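Local coordinates for Serine/threonine-protein kinase Tel1 (Chaetomium thermophilum, PDB 6SKY) that phosphorylates serine and threonine residues of target proteins with ATP and probably acts as a DNA-damage sensor that activates checkpoint signalling, at residues Ser1655-Tyr1660 against Asn1844-Tyr1848; Leu1677-Leu1681 against Phe1793-Ala1797; Leu1757-Ser1763 against Asn1838-Leu1842; His1803-Ala1807 against His1865-Val1869; Lys1885-Leu1889 against Pro2732-Phe2736. All blocks are in the same frame, centred on the assembly; numbering follows the deposited sequence.

Five contacts illustrate how a helical array is tied to itself and then to a catalytic domain. Interaction 1 sits in the middle, its centre 12 to 15 Å from each of the others. It shares helix 1836-1849 with interaction 3, while interactions 2 and 4 share helix 1793-1808. Along the chain, interactions 2 and 3 are nested inside the loop closed by interaction 1; interaction 4 crosses that loop, and interaction 5 opens only after the other four have closed. Interactions 1 and 5 meet directly, L1847 touching both V1886 and P2732. The local solenoid contacts thus run on into one that spans 842 intervening residues and joins the FAT region to the kinase region.

Interaction 1 (Ser1655-Tyr1660 against Asn1844-Tyr1848); sequences SQLQEY and NTILY
A mostly buried contact between the first turn of one helix and the flank of another joins helix 1657-1663 to helix 1836-1849 in the alpha-solenoid. S1655 and Q1656 enter as loop; Q1656 occupies the N-cap position, and its O accepts a bond from Y1660 N at 3.2 Å. Segment 1844-1848 is helical throughout, with Y1848 N bonded to N1844 O at 2.9 Å. CA-CA distances of 6.4 Å (S1655 to N1844) and 6.6 Å (L1657 to Y1848) set the register. L1657, rotamer mt, brings CD2 to 4.1 Å from Y1848 CB and CD1 to 4.3 Å from L1847 CB, while L1847 CD1 lies 4.0 Å from S1655 CB. Y1660 (m) and Y1848 (t) meet obliquely: ring planes at 85°, centroids 5.5 Å apart, Y1660 CD2 to Y1848 CD1 3.8 Å. Y1660 OH rests 3.7 Å from N1844 CB, and the Y1848 hydroxyl is hydrogen-bonded to S1670. The chemistry implies cohesion through buried leucine and tyrosine surface packed round a central asparagine, N1844.

Interaction 2 (Leu1677-Leu1681 against Phe1793-Ala1797); sequences LIKSL and FAERA
Neighbouring helices of a solenoid need not touch closely along their backbones if large side chains fill the gap, and this pair is an example. Segments 1677-1681 and 1793-1797, both helical, run roughly antiparallel, at 148°, with axes 11.7 Å apart at closest approach; the nearest CA atoms, those of L1677 and A1797, are 7.3 Å apart. Apolar packing dominates. L1677 (mt) points across, its CD1 3.7 Å from A1797 CB and 3.4 Å from R1796 O. F1793, with chi1 t, swings its ring into the groove: CE1 is 3.9 Å from L1677 CB, CZ 4.1 Å from I1678 CG1 and CD1 4.1 Å from L1681 CD2. The second kind of contact is the covering of leucines by an arginine. R1796 NE lies 3.7 Å from L1677 CD2, and R1796 NH2 lies 4.0 Å from L1681 CD1. No hydrogen bond links the two segments; within them S1680 OG donates to L1677 O at 3.1 Å and A1797 N to F1793 O at 3.0 Å. Around this core, helix 1687-1706 packs L1697 against I1678 and A1693 against L1681, while I1786 and L1787 of helix 1783-1789 press on F1793.

Interaction 3 (Leu1757-Ser1763 against Asn1838-Leu1842); sequences LENPNWS and NLKLL
L1757 opens the contact with both its backbone and its side chain. Its O accepts a hydrogen bond from N1838 ND2 at 2.6 Å (N-H...O angle 152°), and its CA is 6.4 Å from that of N1838. The side chain, rotamer tp, places CG 3.9 Å from N1838 CB, CD1 4.1 Å from L1842 CD1 and CD2 4.3 Å from L1839 CD1. E1758 turns away from helix 1836-1849, forming a hydrogen bond to S1832 and a salt bridge to R1755. At N1759 the backbone extends (phi/psi -93/145°), and its O takes the bond from W1762 N at 3.0 Å, closing the turn that carries P1760 and N1761. N1761 holds the N-cap position, although its side chain makes no capping bond, and helix begins with W1762. The W1762 side chain, chi1 t and chi2 77°, points toward the second segment: W1762 CB is 3.5 Å from N1838 ND2, CH2 3.5 Å from L1842 CG and CZ3 4.2 Å from L1841 CD2. S1763 follows, its CB 3.8 Å from L1841 CD2. W1827 meets the W1762 ring edge-to-face beyond the two segments. An asparagine of one helix thus secures the loop that leads into another, and a tryptophan fills the space between them, in the stacked-helix architecture of an alpha-solenoid.

Interaction 4 (His1803-Ala1807 against His1865-Val1869); sequences HLVLA and HWLDV
Within the alpha-solenoid, the loop between helices 1836-1849 and 1871-1880 lays a tryptophan against helix 1793-1808, and an offset edge-to-face aromatic pair marks the spot. W1866, the residue most covered, has chi1 m and chi2 118°. Its backbone is at -59/-56° before the chain extends through L1867 (-118/-173°) and V1869 (-101/136°). The indole brings its six-membered ring against the helix, whose A1807 N to H1803 O hydrogen bond is 2.9 Å; W1866 CZ3 is 3.8 Å from A1807 N and W1866 CH2 4.0 Å from A1807 CB. L1806 (mt), the second major contributor, has its CA 7.0 Å from that of W1866. Its CB packs 3.9 Å from W1866 CE3, and its CD1 reaches L1867 CD2 at 3.8 Å. Polar ends have partners beyond the segments: W1866 NE1 bonds to Q1852 O, and H1803 ND1 to S1670. H1803 (chi1 t) turns its edge to the six-membered indole ring, with planes at 82° and centroids 5.2 Å apart; its CD2 stands 3.9 Å from W1866 CH2.

Interaction 5 (Lys1885-Leu1889 against Pro2732-Phe2736); sequences KVALL and PDEWF
Both segments are regular helix and cross steeply: the signed crossing angle is 73° and the axes approach to 9.1 Å. Each carries the expected i to i+4 bond, L1889 N to K1885 O and F2736 N to P2732 O, both 3.0 Å. P2732 is the first residue of helix 2732-2755, where the lack of a backbone NH costs no helical hydrogen bond, and its side chain points toward the partner; its CA comes to 5.5 Å from V1886 CA. P2732 CG sits 4.0 Å from V1886 CG2 and 3.6 Å from L1889 CD2. Here the FAT region meets the kinase region, in keeping with the general design of PI3K-related kinases, whose FAT helices wrap around the catalytic domain; L1847 of helix 1836-1849 also packs on both V1886 and P2732. The aromatic side chains complete the interface. L1889, rotamer tp, makes a CH-pi contact with W2735 (chi1 t): its CD1 is 4.0 Å from the centroid of the six-membered ring, 11° off the normal, and its CB 4.0 Å from W2735 CZ3. L1888, also tp, approaches the indole edge, CG to W2735 CH2 4.3 Å, and presses CD2 to 3.5 Å from F2736 CE1. K1885 stretches across through its methylenes, CE 3.7 Å from F2736 CD2 and CD 4.0 Å from D2733 OD1, while K1885 NZ remains 6.2 Å from D2733 OD1.

Interaction 1 (Ser1655-Tyr1660 against Asn1844-Tyr1848)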
# COMPACT_ATOMS: atom_id res chain seq x y z
N SER A 1655 9.54 -2.89 -42.37
CA SER A 1655 9.80 -2.25 -43.64
C SER A 1655 10.75 -3.12 -44.46
O SER A 1655 11.30 -4.10 -43.98
CB SER A 1655 10.37 -0.85 -43.45
OG SER A 1655 11.52 -0.88 -42.64
N GLN A 1656 10.91 -2.74 -45.72
CA GLN A 1656 11.83 -3.41 -46.62
C GLN A 1656 13.13 -2.65 -46.80
O GLN A 1656 13.89 -2.97 -47.71
CB GLN A 1656 11.17 -3.61 -47.98
CG GLN A 1656 10.03 -4.60 -47.97
CD GLN A 1656 10.50 -6.03 -47.98
OE1 GLN A 1656 10.13 -6.82 -47.12
NE2 GLN A 1656 11.31 -6.37 -48.96
N LEU A 1657 13.41 -1.66 -45.95
CA LEU A 1657 14.59 -0.85 -46.15
C LEU A 1657 15.87 -1.66 -46.04
O LEU A 1657 16.89 -1.29 -46.62
CB LEU A 1657 14.61 0.30 -45.15
CG LEU A 1657 13.78 1.51 -45.57
CD1 LEU A 1657 14.10 2.67 -44.68
CD2 LEU A 1657 14.07 1.86 -47.00
N GLN A 1658 15.83 -2.77 -45.31
CA GLN A 1658 17.03 -3.60 -45.18
C GLN A 1658 17.38 -4.26 -46.50
O GLN A 1658 18.56 -4.38 -46.84
CB GLN A 1658 16.83 -4.64 -44.09
CG GLN A 1658 17.61 -4.36 -42.84
CD GLN A 1658 18.25 -5.61 -42.27
OE1 GLN A 1658 18.06 -6.71 -42.79
NE2 GLN A 1658 19.03 -5.45 -41.21
N GLU A 1659 16.38 -4.68 -47.27
CA GLU A 1659 16.67 -5.28 -48.57
C GLU A 1659 17.13 -4.23 -49.57
O GLU A 1659 18.05 -4.48 -50.35
CB GLU A 1659 15.45 -6.01 -49.10
CG GLU A 1659 14.38 -6.24 -48.06
CD GLU A 1659 14.79 -7.21 -46.96
OE1 GLU A 1659 15.76 -7.97 -47.17
OE2 GLU A 1659 14.14 -7.21 -45.89
N TYR A 1660 16.52 -3.05 -49.56
CA TYR A 1660 16.97 -1.99 -50.44
C TYR A 1660 18.38 -1.57 -50.12
O TYR A 1660 19.11 -1.11 -51.00
CB TYR A 1660 16.04 -0.79 -50.36
CG TYR A 1660 14.58 -1.08 -50.59
CD1 TYR A 1660 14.17 -2.20 -51.27
CD2 TYR A 1660 13.62 -0.22 -50.12
CE1 TYR A 1660 12.85 -2.45 -51.47
CE2 TYR A 1660 12.30 -0.46 -50.31
CZ TYR A 1660 11.92 -1.58 -50.98
OH TYR A 1660 10.58 -1.80 -51.17
N ASN A 1844 6.67 1.84 -48.49
CA ASN A 1844 8.09 1.51 -48.57
C ASN A 1844 8.82 2.37 -49.60
O ASN A 1844 9.99 2.68 -49.42
CB ASN A 1844 8.28 0.04 -48.89
CG ASN A 1844 8.14 -0.81 -47.67
OD1 ASN A 1844 7.37 -1.76 -47.65
ND2 ASN A 1844 8.89 -0.48 -46.64
N THR A 1845 8.14 2.77 -50.67
CA THR A 1845 8.78 3.69 -51.61
C THR A 1845 9.01 5.06 -50.99
O THR A 1845 10.07 5.66 -51.19
CB THR A 1845 7.94 3.82 -52.87
OG1 THR A 1845 7.71 2.53 -53.42
CG2 THR A 1845 8.67 4.65 -53.89
N ILE A 1846 8.03 5.57 -50.25
CA ILE A 1846 8.21 6.85 -49.56
C ILE A 1846 9.38 6.76 -48.59
O ILE A 1846 10.24 7.66 -48.54
CB ILE A 1846 6.92 7.25 -48.84
CG1 ILE A 1846 5.81 7.53 -49.84
CG2 ILE A 1846 7.15 8.46 -47.99
CD1 ILE A 1846 4.50 7.85 -49.19
N LEU A 1847 9.44 5.68 -47.81
CA LEU A 1847 10.55 5.50 -46.89
C LEU A 1847 11.88 5.47 -47.62
O LEU A 1847 12.85 6.10 -47.19
CB LEU A 1847 10.36 4.22 -46.09
CG LEU A 1847 9.33 4.21 -44.99
CD1 LEU A 1847 9.37 2.87 -44.33
CD2 LEU A 1847 9.63 5.29 -44.01
N TYR A 1848 11.96 4.73 -48.72
CA TYR A 1848 13.22 4.65 -49.45
C TYR A 1848 13.63 6.00 -50.00
O TYR A 1848 14.81 6.34 -50.00
CB TYR A 1848 13.10 3.64 -50.59
CG TYR A 1848 14.32 3.58 -51.46
CD1 TYR A 1848 15.46 2.93 -51.04
CD2 TYR A 1848 14.34 4.19 -52.70
CE1 TYR A 1848 16.56 2.88 -51.82
CE2 TYR A 1848 15.44 4.15 -53.48
CZ TYR A 1848 16.55 3.49 -53.04
OH TYR A 1848 17.67 3.44 -53.82

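Interaction 2 (Leu1677-Leu1681 against Phe1793-Ala1797)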
# COMPACT_ATOMS: atom_id res chain seq x y z
N LEU A 1677 19.45 -6.48 -58.98
CA LEU A 1677 18.20 -7.17 -59.25
C LEU A 1677 18.23 -7.87 -60.60
O LEU A 1677 17.68 -8.97 -60.74
CB LEU A 1677 17.04 -6.18 -59.20
CG LEU A 1677 16.43 -5.92 -57.83
CD1 LEU A 1677 15.23 -5.06 -58.00
CD2 LEU A 1677 16.06 -7.22 -57.19
N ILE A 1678 18.85 -7.26 -61.60
CA ILE A 1678 18.91 -7.87 -62.92
C ILE A 1678 19.92 -8.99 -62.96
O ILE A 1678 19.70 -10.02 -63.60
CB ILE A 1678 19.21 -6.79 -63.98
CG1 ILE A 1678 18.02 -5.85 -64.13
CG2 ILE A 1678 19.52 -7.43 -65.30
CD1 ILE A 1678 18.30 -4.67 -65.00
N LYS A 1679 21.05 -8.83 -62.26
CA LYS A 1679 22.05 -9.88 -62.22
C LYS A 1679 21.52 -11.13 -61.55
O LYS A 1679 21.82 -12.25 -61.98
CB LYS A 1679 23.30 -9.38 -61.50
CG LYS A 1679 24.36 -10.43 -61.35
CD LYS A 1679 25.42 -9.98 -60.37
CE LYS A 1679 24.86 -9.87 -58.98
NZ LYS A 1679 25.87 -9.38 -58.02
N SER A 1680 20.73 -10.98 -60.49
CA SER A 1680 20.19 -12.15 -59.82
C SER A 1680 19.25 -12.95 -60.71
O SER A 1680 18.95 -14.10 -60.39
CB SER A 1680 19.46 -11.75 -58.55
OG SER A 1680 18.15 -11.32 -58.84
N LEU A 1681 18.80 -12.38 -61.82
CA LEU A 1681 17.92 -13.09 -62.74
C LEU A 1681 18.68 -14.02 -63.68
O LEU A 1681 18.07 -14.92 -64.26
CB LEU A 1681 17.11 -12.10 -63.57
CG LEU A 1681 15.64 -11.99 -63.25
CD1 LEU A 1681 15.45 -11.83 -61.77
CD2 LEU A 1681 15.08 -10.81 -63.99
N PHE A 1793 9.05 -9.16 -60.16
CA PHE A 1793 10.19 -8.28 -60.32
C PHE A 1793 9.81 -6.83 -60.11
O PHE A 1793 10.62 -6.04 -59.61
CB PHE A 1793 10.79 -8.47 -61.71
CG PHE A 1793 12.03 -7.67 -61.95
CD1 PHE A 1793 13.25 -8.13 -61.51
CD2 PHE A 1793 11.99 -6.49 -62.64
CE1 PHE A 1793 14.39 -7.42 -61.74
CE2 PHE A 1793 13.13 -5.77 -62.87
CZ PHE A 1793 14.33 -6.24 -62.42
N ALA A 1794 8.59 -6.46 -60.48
CA ALA A 1794 8.17 -5.07 -60.38
C ALA A 1794 8.07 -4.62 -58.93
O ALA A 1794 8.45 -3.49 -58.60
CB ALA A 1794 6.83 -4.87 -61.09
N GLU A 1795 7.58 -5.48 -58.05
CA GLU A 1795 7.52 -5.12 -56.64
C GLU A 1795 8.91 -4.98 -56.04
O GLU A 1795 9.11 -4.15 -55.14
CB GLU A 1795 6.71 -6.14 -55.86
CG GLU A 1795 5.23 -6.07 -56.12
CD GLU A 1795 4.80 -6.87 -57.33
OE1 GLU A 1795 5.41 -7.93 -57.59
OE2 GLU A 1795 3.85 -6.44 -58.02
N ARG A 1796 9.88 -5.77 -56.49
CA ARG A 1796 11.22 -5.64 -55.95
C ARG A 1796 11.95 -4.44 -56.52
O ARG A 1796 12.86 -3.91 -55.87
CB ARG A 1796 12.03 -6.91 -56.23
CG ARG A 1796 11.35 -8.18 -55.81
CD ARG A 1796 12.33 -9.24 -55.35
NE ARG A 1796 13.34 -9.56 -56.34
CZ ARG A 1796 13.16 -10.39 -57.37
NH1 ARG A 1796 11.99 -10.98 -57.54
NH2 ARG A 1796 14.15 -10.62 -58.22
N ALA A 1797 11.57 -3.98 -57.71
CA ALA A 1797 12.29 -2.92 -58.39
C ALA A 1797 11.57 -1.58 -58.35
O ALA A 1797 12.12 -0.60 -58.85
CB ALA A 1797 12.55 -3.31 -59.84

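Interaction 3 (Leu1757-Ser1763 against Asn1838-Leu1842)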
# COMPACT_ATOMS: atom_id res chain seq x y z
N LEU A 1757 -5.27 0.79 -57.54
CA LEU A 1757 -4.45 0.19 -56.50
C LEU A 1757 -4.87 -1.24 -56.19
O LEU A 1757 -4.13 -1.94 -55.49
CB LEU A 1757 -4.51 1.04 -55.24
CG LEU A 1757 -3.33 0.93 -54.28
CD1 LEU A 1757 -2.15 1.70 -54.80
CD2 LEU A 1757 -3.72 1.43 -52.92
N GLU A 1758 -6.01 -1.69 -56.70
CA GLU A 1758 -6.55 -3.00 -56.34
C GLU A 1758 -6.30 -4.07 -57.38
O GLU A 1758 -6.60 -5.24 -57.11
CB GLU A 1758 -8.05 -2.89 -56.07
CG GLU A 1758 -8.38 -2.06 -54.86
CD GLU A 1758 -9.86 -2.02 -54.59
OE1 GLU A 1758 -10.63 -1.72 -55.52
OE2 GLU A 1758 -10.26 -2.29 -53.44
N ASN A 1759 -5.76 -3.73 -58.54
CA ASN A 1759 -5.52 -4.97 -59.27
C ASN A 1759 -4.10 -5.47 -59.01
O ASN A 1759 -3.18 -4.67 -58.87
CB ASN A 1759 -5.73 -4.77 -60.77
CG ASN A 1759 -4.95 -3.61 -61.32
OD1 ASN A 1759 -4.71 -2.63 -60.62
ND2 ASN A 1759 -4.54 -3.72 -62.58
N PRO A 1760 -3.91 -6.78 -58.96
CA PRO A 1760 -2.62 -7.33 -58.52
C PRO A 1760 -1.44 -7.01 -59.43
O PRO A 1760 -0.34 -7.51 -59.20
CB PRO A 1760 -2.88 -8.83 -58.48
CG PRO A 1760 -4.35 -8.95 -58.33
CD PRO A 1760 -4.92 -7.83 -59.13
N ASN A 1761 -1.66 -6.20 -60.46
CA ASN A 1761 -0.58 -5.80 -61.36
C ASN A 1761 -0.44 -4.28 -61.42
O ASN A 1761 -0.01 -3.74 -62.43
CB ASN A 1761 -0.81 -6.36 -62.76
CG ASN A 1761 -0.61 -7.86 -62.82
OD1 ASN A 1761 -1.56 -8.61 -63.02
ND2 ASN A 1761 0.63 -8.29 -62.64
N TRP A 1762 -0.80 -3.59 -60.34
CA TRP A 1762 -0.64 -2.15 -60.30
C TRP A 1762 0.83 -1.76 -60.40
O TRP A 1762 1.20 -0.87 -61.17
CB TRP A 1762 -1.26 -1.59 -59.03
CG TRP A 1762 -0.90 -0.17 -58.74
CD1 TRP A 1762 -1.41 0.93 -59.33
CD2 TRP A 1762 0.04 0.30 -57.77
NE1 TRP A 1762 -0.85 2.06 -58.80
CE2 TRP A 1762 0.05 1.69 -57.84
CE3 TRP A 1762 0.88 -0.33 -56.85
CZ2 TRP A 1762 0.86 2.46 -57.03
CZ3 TRP A 1762 1.68 0.43 -56.05
CH2 TRP A 1762 1.66 1.82 -56.15
N SER A 1763 1.68 -2.45 -59.64
CA SER A 1763 3.09 -2.10 -59.61
C SER A 1763 3.74 -2.27 -60.97
O SER A 1763 4.54 -1.43 -61.39
CB SER A 1763 3.80 -2.96 -58.57
OG SER A 1763 3.34 -4.29 -58.63
N ASN A 1838 -0.40 -3.38 -52.09
CA ASN A 1838 0.18 -2.30 -52.87
C ASN A 1838 0.40 -1.06 -52.03
O ASN A 1838 1.31 -0.27 -52.31
CB ASN A 1838 -0.71 -1.95 -54.06
CG ASN A 1838 -0.77 -3.04 -55.09
OD1 ASN A 1838 0.14 -3.85 -55.22
ND2 ASN A 1838 -1.84 -3.05 -55.86
N LEU A 1839 -0.43 -0.86 -51.02
CA LEU A 1839 -0.24 0.26 -50.10
C LEU A 1839 1.04 0.09 -49.31
O LEU A 1839 1.76 1.07 -49.06
CB LEU A 1839 -1.45 0.36 -49.18
CG LEU A 1839 -1.67 1.65 -48.41
CD1 LEU A 1839 -1.72 2.82 -49.35
CD2 LEU A 1839 -2.95 1.54 -47.65
N LYS A 1840 1.36 -1.14 -48.90
CA LYS A 1840 2.65 -1.39 -48.28
C LYS A 1840 3.80 -0.97 -49.19
O LYS A 1840 4.80 -0.42 -48.72
CB LYS A 1840 2.79 -2.86 -47.93
CG LYS A 1840 2.15 -3.27 -46.64
CD LYS A 1840 2.66 -4.62 -46.22
CE LYS A 1840 1.84 -5.20 -45.09
NZ LYS A 1840 2.15 -4.56 -43.79
N LEU A 1841 3.68 -1.24 -50.48
CA LEU A 1841 4.75 -0.90 -51.41
C LEU A 1841 4.86 0.60 -51.61
O LEU A 1841 5.96 1.13 -51.77
CB LEU A 1841 4.50 -1.60 -52.75
CG LEU A 1841 5.52 -1.44 -53.86
CD1 LEU A 1841 6.81 -2.12 -53.49
CD2 LEU A 1841 4.97 -2.03 -55.12
N LEU A 1842 3.73 1.31 -51.58
CA LEU A 1842 3.78 2.77 -51.63
C LEU A 1842 4.49 3.35 -50.41
O LEU A 1842 5.32 4.25 -50.52
CB LEU A 1842 2.37 3.34 -51.72
CG LEU A 1842 1.87 3.64 -53.11
CD1 LEU A 1842 0.51 4.26 -53.01
CD2 LEU A 1842 2.84 4.57 -53.79

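Interaction 4 (His1803-Ala1807 against His1865-Val1869)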
# COMPACT_ATOMS: atom_id res chain seq x y z
N HIS A 1803 12.77 6.32 -57.95
CA HIS A 1803 13.85 7.24 -57.63
C HIS A 1803 14.62 7.65 -58.88
O HIS A 1803 14.97 8.82 -59.03
CB HIS A 1803 14.80 6.62 -56.62
CG HIS A 1803 16.04 7.42 -56.38
ND1 HIS A 1803 17.30 6.90 -56.49
CD2 HIS A 1803 16.20 8.72 -56.06
CE1 HIS A 1803 18.19 7.84 -56.24
NE2 HIS A 1803 17.55 8.95 -55.97
N LEU A 1804 14.91 6.71 -59.78
CA LEU A 1804 15.66 7.05 -60.98
C LEU A 1804 14.90 8.05 -61.84
O LEU A 1804 15.49 9.01 -62.35
CB LEU A 1804 15.98 5.80 -61.78
CG LEU A 1804 17.17 4.98 -61.31
CD1 LEU A 1804 17.20 3.67 -62.03
CD2 LEU A 1804 18.44 5.73 -61.57
N VAL A 1805 13.59 7.87 -61.98
CA VAL A 1805 12.82 8.81 -62.79
C VAL A 1805 12.77 10.18 -62.13
O VAL A 1805 12.99 11.22 -62.79
CB VAL A 1805 11.41 8.26 -63.03
CG1 VAL A 1805 10.54 9.31 -63.64
CG2 VAL A 1805 11.48 7.06 -63.92
N LEU A 1806 12.48 10.23 -60.83
CA LEU A 1806 12.37 11.51 -60.14
C LEU A 1806 13.70 12.24 -60.15
O LEU A 1806 13.74 13.47 -60.28
CB LEU A 1806 11.89 11.32 -58.72
CG LEU A 1806 10.45 10.86 -58.48
CD1 LEU A 1806 10.23 10.68 -57.02
CD2 LEU A 1806 9.49 11.86 -59.02
N ALA A 1807 14.81 11.51 -60.01
CA ALA A 1807 16.11 12.15 -60.02
C ALA A 1807 16.50 12.61 -61.41
O ALA A 1807 17.20 13.61 -61.55
CB ALA A 1807 17.16 11.19 -59.48
N HIS A 1865 10.98 16.77 -50.55
CA HIS A 1865 10.62 17.35 -51.83
C HIS A 1865 10.72 16.37 -52.98
O HIS A 1865 10.48 16.76 -54.12
CB HIS A 1865 11.51 18.57 -52.12
CG HIS A 1865 11.33 19.68 -51.15
ND1 HIS A 1865 12.13 20.80 -51.14
CD2 HIS A 1865 10.44 19.86 -50.15
CE1 HIS A 1865 11.75 21.61 -50.17
NE2 HIS A 1865 10.72 21.06 -49.55
N TRP A 1866 11.08 15.11 -52.73
CA TRP A 1866 11.01 14.10 -53.77
C TRP A 1866 9.58 13.99 -54.29
O TRP A 1866 9.32 14.13 -55.48
CB TRP A 1866 11.50 12.76 -53.25
CG TRP A 1866 12.98 12.63 -53.18
CD1 TRP A 1866 13.72 12.44 -52.06
CD2 TRP A 1866 13.90 12.66 -54.26
NE1 TRP A 1866 15.04 12.35 -52.38
CE2 TRP A 1866 15.18 12.48 -53.73
CE3 TRP A 1866 13.76 12.82 -55.64
CZ2 TRP A 1866 16.31 12.47 -54.52
CZ3 TRP A 1866 14.88 12.80 -56.41
CH2 TRP A 1866 16.14 12.63 -55.86
N LEU A 1867 8.65 13.73 -53.39
CA LEU A 1867 7.22 13.79 -53.65
C LEU A 1867 6.62 14.85 -52.75
O LEU A 1867 7.33 15.59 -52.07
CB LEU A 1867 6.57 12.42 -53.42
CG LEU A 1867 7.08 11.29 -54.30
CD1 LEU A 1867 6.43 9.99 -53.91
CD2 LEU A 1867 6.79 11.59 -55.74
N ASP A 1868 5.30 14.95 -52.74
CA ASP A 1868 4.59 15.86 -51.84
C ASP A 1868 3.55 15.02 -51.11
O ASP A 1868 2.42 14.86 -51.58
CB ASP A 1868 3.97 17.02 -52.58
CG ASP A 1868 4.92 18.19 -52.73
OD1 ASP A 1868 6.02 18.00 -53.29
OD2 ASP A 1868 4.58 19.30 -52.28
N VAL A 1869 3.95 14.48 -49.98
CA VAL A 1869 3.13 13.54 -49.23
C VAL A 1869 2.48 14.27 -48.07
O VAL A 1869 3.12 15.08 -47.38
CB VAL A 1869 3.98 12.36 -48.73
CG1 VAL A 1869 3.09 11.28 -48.18
CG2 VAL A 1869 4.82 11.82 -49.84

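Interaction 5 (Lys1885-Leu1889 against Pro2732-Phe2736)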
# COMPACT_ATOMS: atom_id res chain seq x y z
N LYS A 1885 5.90 1.48 -36.17
CA LYS A 1885 7.05 2.36 -36.04
C LYS A 1885 7.15 3.30 -37.23
O LYS A 1885 7.49 4.48 -37.07
CB LYS A 1885 8.32 1.53 -35.90
CG LYS A 1885 8.38 0.77 -34.61
CD LYS A 1885 9.42 -0.31 -34.68
CE LYS A 1885 9.73 -0.84 -33.32
NZ LYS A 1885 8.50 -1.16 -32.57
N VAL A 1886 6.85 2.80 -38.43
CA VAL A 1886 6.75 3.67 -39.60
C VAL A 1886 5.66 4.70 -39.40
O VAL A 1886 5.82 5.88 -39.75
CB VAL A 1886 6.51 2.81 -40.86
CG1 VAL A 1886 6.47 3.67 -42.07
CG2 VAL A 1886 7.59 1.78 -40.99
N ALA A 1887 4.53 4.29 -38.82
CA ALA A 1887 3.44 5.22 -38.57
C ALA A 1887 3.84 6.29 -37.57
O ALA A 1887 3.46 7.45 -37.72
CB ALA A 1887 2.22 4.46 -38.07
N LEU A 1888 4.60 5.93 -36.54
CA LEU A 1888 5.06 6.91 -35.58
C LEU A 1888 6.03 7.90 -36.21
O LEU A 1888 5.96 9.10 -35.94
CB LEU A 1888 5.70 6.21 -34.39
CG LEU A 1888 6.21 7.08 -33.25
CD1 LEU A 1888 5.11 7.94 -32.72
CD2 LEU A 1888 6.73 6.20 -32.17
N LEU A 1889 6.94 7.42 -37.05
CA LEU A 1889 7.84 8.34 -37.75
C LEU A 1889 7.06 9.31 -38.63
O LEU A 1889 7.35 10.51 -38.66
CB LEU A 1889 8.85 7.55 -38.57
CG LEU A 1889 9.80 8.34 -39.46
CD1 LEU A 1889 10.68 9.25 -38.66
CD2 LEU A 1889 10.63 7.39 -40.24
N PRO A 2732 13.04 3.20 -39.75
CA PRO A 2732 12.17 3.47 -38.59
C PRO A 2732 12.33 2.52 -37.43
O PRO A 2732 12.12 2.92 -36.28
CB PRO A 2732 10.78 3.39 -39.21
CG PRO A 2732 10.98 3.79 -40.59
CD PRO A 2732 12.28 3.21 -41.00
N ASP A 2733 12.69 1.26 -37.66
CA ASP A 2733 12.90 0.34 -36.55
C ASP A 2733 14.11 0.76 -35.73
O ASP A 2733 14.04 0.92 -34.50
CB ASP A 2733 13.09 -1.07 -37.09
CG ASP A 2733 12.20 -1.35 -38.27
OD1 ASP A 2733 11.04 -0.91 -38.26
OD2 ASP A 2733 12.66 -2.02 -39.22
N GLU A 2734 15.24 0.94 -36.41
CA GLU A 2734 16.45 1.43 -35.76
C GLU A 2734 16.22 2.80 -35.14
O GLU A 2734 16.67 3.06 -34.03
CB GLU A 2734 17.58 1.48 -36.78
CG GLU A 2734 18.95 1.47 -36.18
CD GLU A 2734 20.02 1.64 -37.22
OE1 GLU A 2734 19.68 2.07 -38.35
OE2 GLU A 2734 21.20 1.36 -36.92
N TRP A 2735 15.53 3.69 -35.85
CA TRP A 2735 15.25 5.02 -35.32
C TRP A 2735 14.51 4.94 -33.99
O TRP A 2735 14.90 5.60 -33.02
CB TRP A 2735 14.44 5.80 -36.34
CG TRP A 2735 13.83 7.07 -35.87
CD1 TRP A 2735 14.43 8.28 -35.78
CD2 TRP A 2735 12.47 7.27 -35.47
NE1 TRP A 2735 13.54 9.22 -35.33
CE2 TRP A 2735 12.33 8.62 -35.12
CE3 TRP A 2735 11.37 6.43 -35.35
CZ2 TRP A 2735 11.14 9.14 -34.68
CZ3 TRP A 2735 10.19 6.95 -34.90
CH2 TRP A 2735 10.08 8.29 -34.57
N PHE A 2736 13.45 4.13 -33.93
CA PHE A 2736 12.67 4.05 -32.70
C PHE A 2736 13.49 3.46 -31.56
O PHE A 2736 13.44 3.96 -30.43
CB PHE A 2736 11.41 3.24 -32.95
CG PHE A 2736 10.50 3.18 -31.77
CD1 PHE A 2736 9.81 4.30 -31.38
CD2 PHE A 2736 10.34 2.03 -31.05
CE1 PHE A 2736 8.98 4.26 -30.31
CE2 PHE A 2736 9.51 1.99 -29.98
CZ PHE A 2736 8.84 3.10 -29.61